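Local structure of capsid protein (Penaeus vannamei nodavirus, 5YKZ) at residues N15-E20 against V24-T29; I72-D75 against T80-G83. The protein is the protruding domain of a nodavirus capsid protein and probably pairs with a second copy to build the dimeric spikes of the particle. One frame throughout, in Å; residues are numbered along the deposited sequence.

Contact 1: N15-E20 against V24-T29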
loop_
_atom_site.group_PDB
_atom_site.type_symbol
_atom_site.label_atom_id
_atom_site.label_comp_id
_atom_site.label_asym_id
_atom_site.label_seq_id
_atom_site.Cartn_x
_atom_site.Cartn_y
_atom_site.Cartn_z
ATOM N N ASN B 15 -10.986 1.886 6.739
ATOM C CA ASN B 15 -11.165 0.486 6.466
ATOM C C ASN B 15 -12.101 0.254 5.309
ATOM O O ASN B 15 -13.075 0.980 5.116
ATOM C CB ASN B 15 -11.716 -0.232 7.686
ATOM C CG ASN B 15 -10.770 -0.252 8.833
ATOM O OD1 ASN B 15 -9.538 -0.158 8.644
ATOM N ND2 ASN B 15 -11.314 -0.434 10.041
ATOM N N PHE B 16 -11.830 -0.797 4.536
ATOM C CA PHE B 16 -12.798 -1.297 3.578
ATOM C C PHE B 16 -14.019 -1.885 4.304
ATOM O O PHE B 16 -13.881 -2.456 5.396
ATOM C CB PHE B 16 -12.191 -2.345 2.650
ATOM C CG PHE B 16 -11.346 -1.796 1.581
ATOM C CD1 PHE B 16 -11.897 -0.965 0.616
ATOM C CD2 PHE B 16 -10.000 -2.104 1.463
ATOM C CE1 PHE B 16 -11.161 -0.506 -0.433
ATOM C CE2 PHE B 16 -9.250 -1.589 0.421
ATOM C CZ PHE B 16 -9.801 -0.812 -0.513
ATOM N N ILE B 17 -15.191 -1.719 3.699
ATOM C CA ILE B 17 -16.418 -2.427 4.095
ATOM C C ILE B 17 -16.174 -3.913 4.047
ATOM O O ILE B 17 -15.217 -4.458 3.450
ATOM C CB ILE B 17 -17.603 -1.974 3.298
ATOM C CG1 ILE B 17 -17.434 -2.261 1.796
ATOM C CG2 ILE B 17 -17.976 -0.516 3.601
ATOM C CD1 ILE B 17 -18.740 -2.180 1.021
ATOM N N LYS B 18 -17.149 -4.590 4.667
ATOM C CA LYS B 18 -17.208 -6.054 4.761
ATOM C C LYS B 18 -18.454 -6.473 4.119
ATOM O O LYS B 18 -19.525 -6.653 4.793
ATOM C CB LYS B 18 -17.123 -6.448 6.218
ATOM C CG LYS B 18 -15.856 -5.984 6.895
ATOM C CD LYS B 18 -15.790 -6.452 8.331
ATOM C CE LYS B 18 -14.734 -5.815 9.147
ATOM N NZ LYS B 18 -13.501 -6.110 8.678
ATOM N N PRO B 19 -18.474 -6.646 2.816
ATOM C CA PRO B 19 -19.716 -7.063 2.133
ATOM C C PRO B 19 -20.291 -8.349 2.649
ATOM O O PRO B 19 -19.606 -9.273 2.998
ATOM C CB PRO B 19 -19.296 -7.214 0.666
ATOM C CG PRO B 19 -18.037 -6.428 0.534
ATOM C CD PRO B 19 -17.357 -6.470 1.862
ATOM N N GLU B 20 -21.638 -8.403 2.618
ATOM C CA GLU B 20 -22.322 -9.539 3.220
ATOM C C GLU B 20 -22.453 -10.713 2.312
ATOM O O GLU B 20 -22.669 -11.835 2.804
ATOM C CB GLU B 20 -23.711 -9.168 3.760
ATOM C CG GLU B 20 -23.629 -8.190 4.910
ATOM C CD GLU B 20 -23.115 -8.793 6.186
ATOM O OE1 GLU B 20 -22.572 -8.033 7.023
ATOM O OE2 GLU B 20 -23.306 -10.004 6.427
ATOM N N VAL B 24 -20.745 -10.259 -4.680
ATOM C CA VAL B 24 -21.711 -9.198 -4.979
ATOM C C VAL B 24 -21.105 -7.878 -4.476
ATOM O O VAL B 24 -21.018 -7.701 -3.301
ATOM C CB VAL B 24 -23.068 -9.481 -4.367
ATOM C CG1 VAL B 24 -23.988 -8.321 -4.714
ATOM C CG2 VAL B 24 -23.681 -10.769 -4.947
ATOM N N ALA B 25 -20.823 -7.048 -5.405
ATOM C CA ALA B 25 -20.166 -5.742 -5.058
ATOM C C ALA B 25 -21.145 -4.819 -4.311
ATOM O O ALA B 25 -22.389 -4.888 -4.599
ATOM C CB ALA B 25 -19.756 -5.069 -6.289
ATOM N N GLU B 26 -20.711 -4.091 -3.324
ATOM C CA GLU B 26 -21.509 -3.091 -2.635
ATOM C C GLU B 26 -20.812 -1.738 -2.799
ATOM O O GLU B 26 -19.585 -1.622 -2.993
ATOM C CB GLU B 26 -21.554 -3.444 -1.141
ATOM C CG GLU B 26 -22.327 -4.703 -0.777
ATOM C CD GLU B 26 -22.344 -5.063 0.691
ATOM O OE1 GLU B 26 -22.030 -4.162 1.581
ATOM O OE2 GLU B 26 -22.777 -6.199 1.089
ATOM N N ILE B 27 -21.546 -0.678 -2.550
ATOM C CA ILE B 27 -20.970 0.668 -2.432
ATOM C C ILE B 27 -20.430 0.898 -1.077
ATOM O O ILE B 27 -21.043 0.592 -0.055
ATOM C CB ILE B 27 -22.076 1.725 -2.763
ATOM C CG1 ILE B 27 -22.590 1.598 -4.195
ATOM C CG2 ILE B 27 -21.554 3.092 -2.458
ATOM C CD1 ILE B 27 -21.550 2.011 -5.200
ATOM N N GLN B 28 -19.215 1.480 -1.035
ATOM C CA GLN B 28 -18.641 2.110 0.113
ATOM C C GLN B 28 -18.579 3.559 -0.202
ATOM O O GLN B 28 -17.891 4.000 -1.113
ATOM C CB GLN B 28 -17.229 1.562 0.421
ATOM C CG GLN B 28 -16.595 2.331 1.489
ATOM C CD GLN B 28 -15.398 1.619 2.118
ATOM O OE1 GLN B 28 -15.014 0.504 1.741
ATOM N NE2 GLN B 28 -14.740 2.294 3.046
ATOM N N THR B 29 -19.275 4.372 0.565
ATOM C CA THR B 29 -19.232 5.823 0.496
ATOM C C THR B 29 -18.255 6.333 1.430
ATOM O O THR B 29 -18.283 6.073 2.667
ATOM C CB THR B 29 -20.648 6.417 0.742
ATOM O OG1 THR B 29 -21.538 5.923 -0.220
ATOM C CG2 THR B 29 -20.661 7.934 0.696
#
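Q28 reaches across to the backbone of N15-I17 and holds it with both ends of its amide. NE2 of Q28 donates to O of N15 and OE1 of Q28 accepts from N of I17, both at 3.0 Å. The second bond is nearly straight at its hydrogen (164°), yet the donor stands above the carbonyl plane. With CG anti to the backbone N (chi1 173°) and an extended chain, Q28 spans the distance to the loop. OE1 of Q28 lies at the edge of the F16 ring, 3.6 Å from its CD1, with ring and amide planes nearly perpendicular. I17 and Q28 lie alongside, pointing opposite ways, with CG2 of I17 3.7 Å from CD of Q28. The other branch of I17 runs on to E26, its CD1 3.8 Å from CB of E26. E26 extends toward P19 and E20: its CD packs 3.7 Å from CB of P19, and OE2 of E26 accepts from N of E20 at 2.9 Å, the N-H coming in well off the carboxylate plane. V99 of strand 95-101 touches both I17 and Q28. All three bonds run between side chains of strand 26-30 and main chain, at the end of strand 7-15 (N15) and in the loop beyond. Both polar ends of the buried Q28 amide are thereby satisfied and its rotation fixed, while the E26 carboxylate takes up one loop N-H.

Contact 2: I72-D75 against T80-G83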
loop_
_atom_site.group_PDB
_atom_site.type_symbol
_atom_site.label_atom_id
_atom_site.label_comp_id
_atom_site.label_asym_id
_atom_site.label_seq_id
_atom_site.Cartn_x
_atom_site.Cartn_y
_atom_site.Cartn_z
ATOM N N ILE B 72 -6.529 -6.730 -3.193
ATOM C CA ILE B 72 -5.944 -7.425 -2.038
ATOM C C ILE B 72 -6.358 -8.861 -2.168
ATOM O O ILE B 72 -7.513 -9.229 -1.858
ATOM C CB ILE B 72 -6.399 -6.817 -0.675
ATOM C CG1 ILE B 72 -6.011 -5.360 -0.560
ATOM C CG2 ILE B 72 -5.839 -7.654 0.419
ATOM C CD1 ILE B 72 -6.466 -4.635 0.653
ATOM N N ASN B 73 -5.480 -9.721 -2.611
ATOM C CA ASN B 73 -5.716 -11.146 -2.841
ATOM C C ASN B 73 -4.710 -11.885 -1.973
ATOM O O ASN B 73 -3.501 -11.861 -2.256
ATOM C CB ASN B 73 -5.658 -11.525 -4.311
ATOM C CG ASN B 73 -5.937 -13.001 -4.487
ATOM O OD1 ASN B 73 -5.782 -13.773 -3.656
ATOM N ND2 ASN B 73 -6.378 -13.332 -5.722
ATOM N N MET B 74 -5.175 -12.510 -0.911
ATOM C CA MET B 74 -4.345 -13.172 0.025
ATOM C C MET B 74 -4.086 -14.674 -0.349
ATOM O O MET B 74 -3.644 -15.436 0.479
ATOM C CB MET B 74 -4.814 -12.984 1.435
ATOM C CG MET B 74 -4.833 -11.512 1.846
ATOM S SD MET B 74 -3.439 -10.516 1.436
ATOM C CE MET B 74 -2.374 -11.259 2.377
ATOM N N ASP B 75 -4.322 -15.069 -1.549
ATOM C CA ASP B 75 -4.017 -16.457 -2.010
ATOM C C ASP B 75 -2.551 -16.745 -1.687
ATOM O O ASP B 75 -1.674 -16.031 -2.176
ATOM C CB ASP B 75 -4.285 -16.571 -3.465
ATOM C CG ASP B 75 -4.180 -18.008 -4.050
ATOM O OD1 ASP B 75 -3.313 -18.749 -3.542
ATOM O OD2 ASP B 75 -4.916 -18.253 -4.990
ATOM N N THR B 80 -1.375 -10.639 -3.737
ATOM C CA THR B 80 -1.294 -9.280 -4.278
ATOM C C THR B 80 -1.809 -8.275 -3.271
ATOM O O THR B 80 -2.922 -8.490 -2.719
ATOM C CB THR B 80 -2.107 -9.193 -5.551
ATOM O OG1 THR B 80 -1.514 -10.037 -6.540
ATOM C CG2 THR B 80 -2.235 -7.821 -6.106
ATOM N N VAL B 81 -1.066 -7.218 -3.053
ATOM C CA VAL B 81 -1.574 -6.025 -2.320
ATOM C C VAL B 81 -1.125 -4.878 -3.177
ATOM O O VAL B 81 0.042 -4.442 -3.061
ATOM C CB VAL B 81 -1.064 -5.983 -0.916
ATOM C CG1 VAL B 81 -1.628 -4.759 -0.200
ATOM C CG2 VAL B 81 -1.457 -7.231 -0.107
ATOM N N SER B 82 -1.966 -4.419 -4.105
ATOM C CA SER B 82 -1.454 -3.528 -5.134
ATOM C C SER B 82 -2.587 -2.676 -5.699
ATOM O O SER B 82 -3.791 -2.868 -5.367
ATOM C CB SER B 82 -0.825 -4.355 -6.221
ATOM O OG SER B 82 0.053 -3.525 -7.000
ATOM N N GLY B 83 -2.210 -1.779 -6.571
ATOM C CA GLY B 83 -3.125 -0.825 -7.163
ATOM C C GLY B 83 -3.278 0.423 -6.395
ATOM O O GLY B 83 -3.097 0.434 -5.186
#
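The flat groups that meet between N73 and T80 are peptide units, joined at their edges by two hydrogen bonds. N of N73 donates to O of T80 at 2.8 Å, and N of T80 returns a bond to O of N73 at 2.9 Å; both donors lie in the plane of the carbonyl they meet. The side chains of this hydrogen-bonded pair project from one face of the sheet, where CB of N73 and CB of T80 are 4.4 Å apart. From the opposite face rise I72 and V81, a non-hydrogen-bonded pair whose CG2 atoms approach only to 4.4 Å. CA of I72 adds a CA-H...O contact to O of T80 at 3.3 Å. The M74 chain turns at chi2 (-45°), which carries its SD to 4.1 Å from CG2 of V81. The side-chain amide of N73 is used within its own segment: OD1 of N73 accepts from N of D75 at 2.9 Å, an Asx turn. These pairs lie toward the turn of the antiparallel hairpin of strands 66-73 and 79-88. P43 and F45 of strand 38-48 pack on the face of I72 and V81. OG1 of T80 is hydrogen-bonded to N of E47 of the second subunit, and V81 pairs with a strand of that subunit in an antiparallel ladder, carrying the sheet across the dimer interface.

In the fold
The two contacts belong to one antiparallel sheet, with centres about 17 Å apart. Contact 1 lies at an outer strand, 26-30, and is partly buried, with several residues exposed; contact 2 is a buried pairing in the hairpin of strands 66-73 and 79-88. Their chemistry follows their places. In contact 1 side-chain amide and carboxylate groups reach the main chain at the end of strand 7-15 and in the loop beyond, whereas in contact 2 main chain bonds to main chain in strand pairing. No other chain of the assembly touches contact 1, but contact 2 adjoins the second subunit. They meet where CE2 of F16 packs 4.1 Å from CD1 of I72.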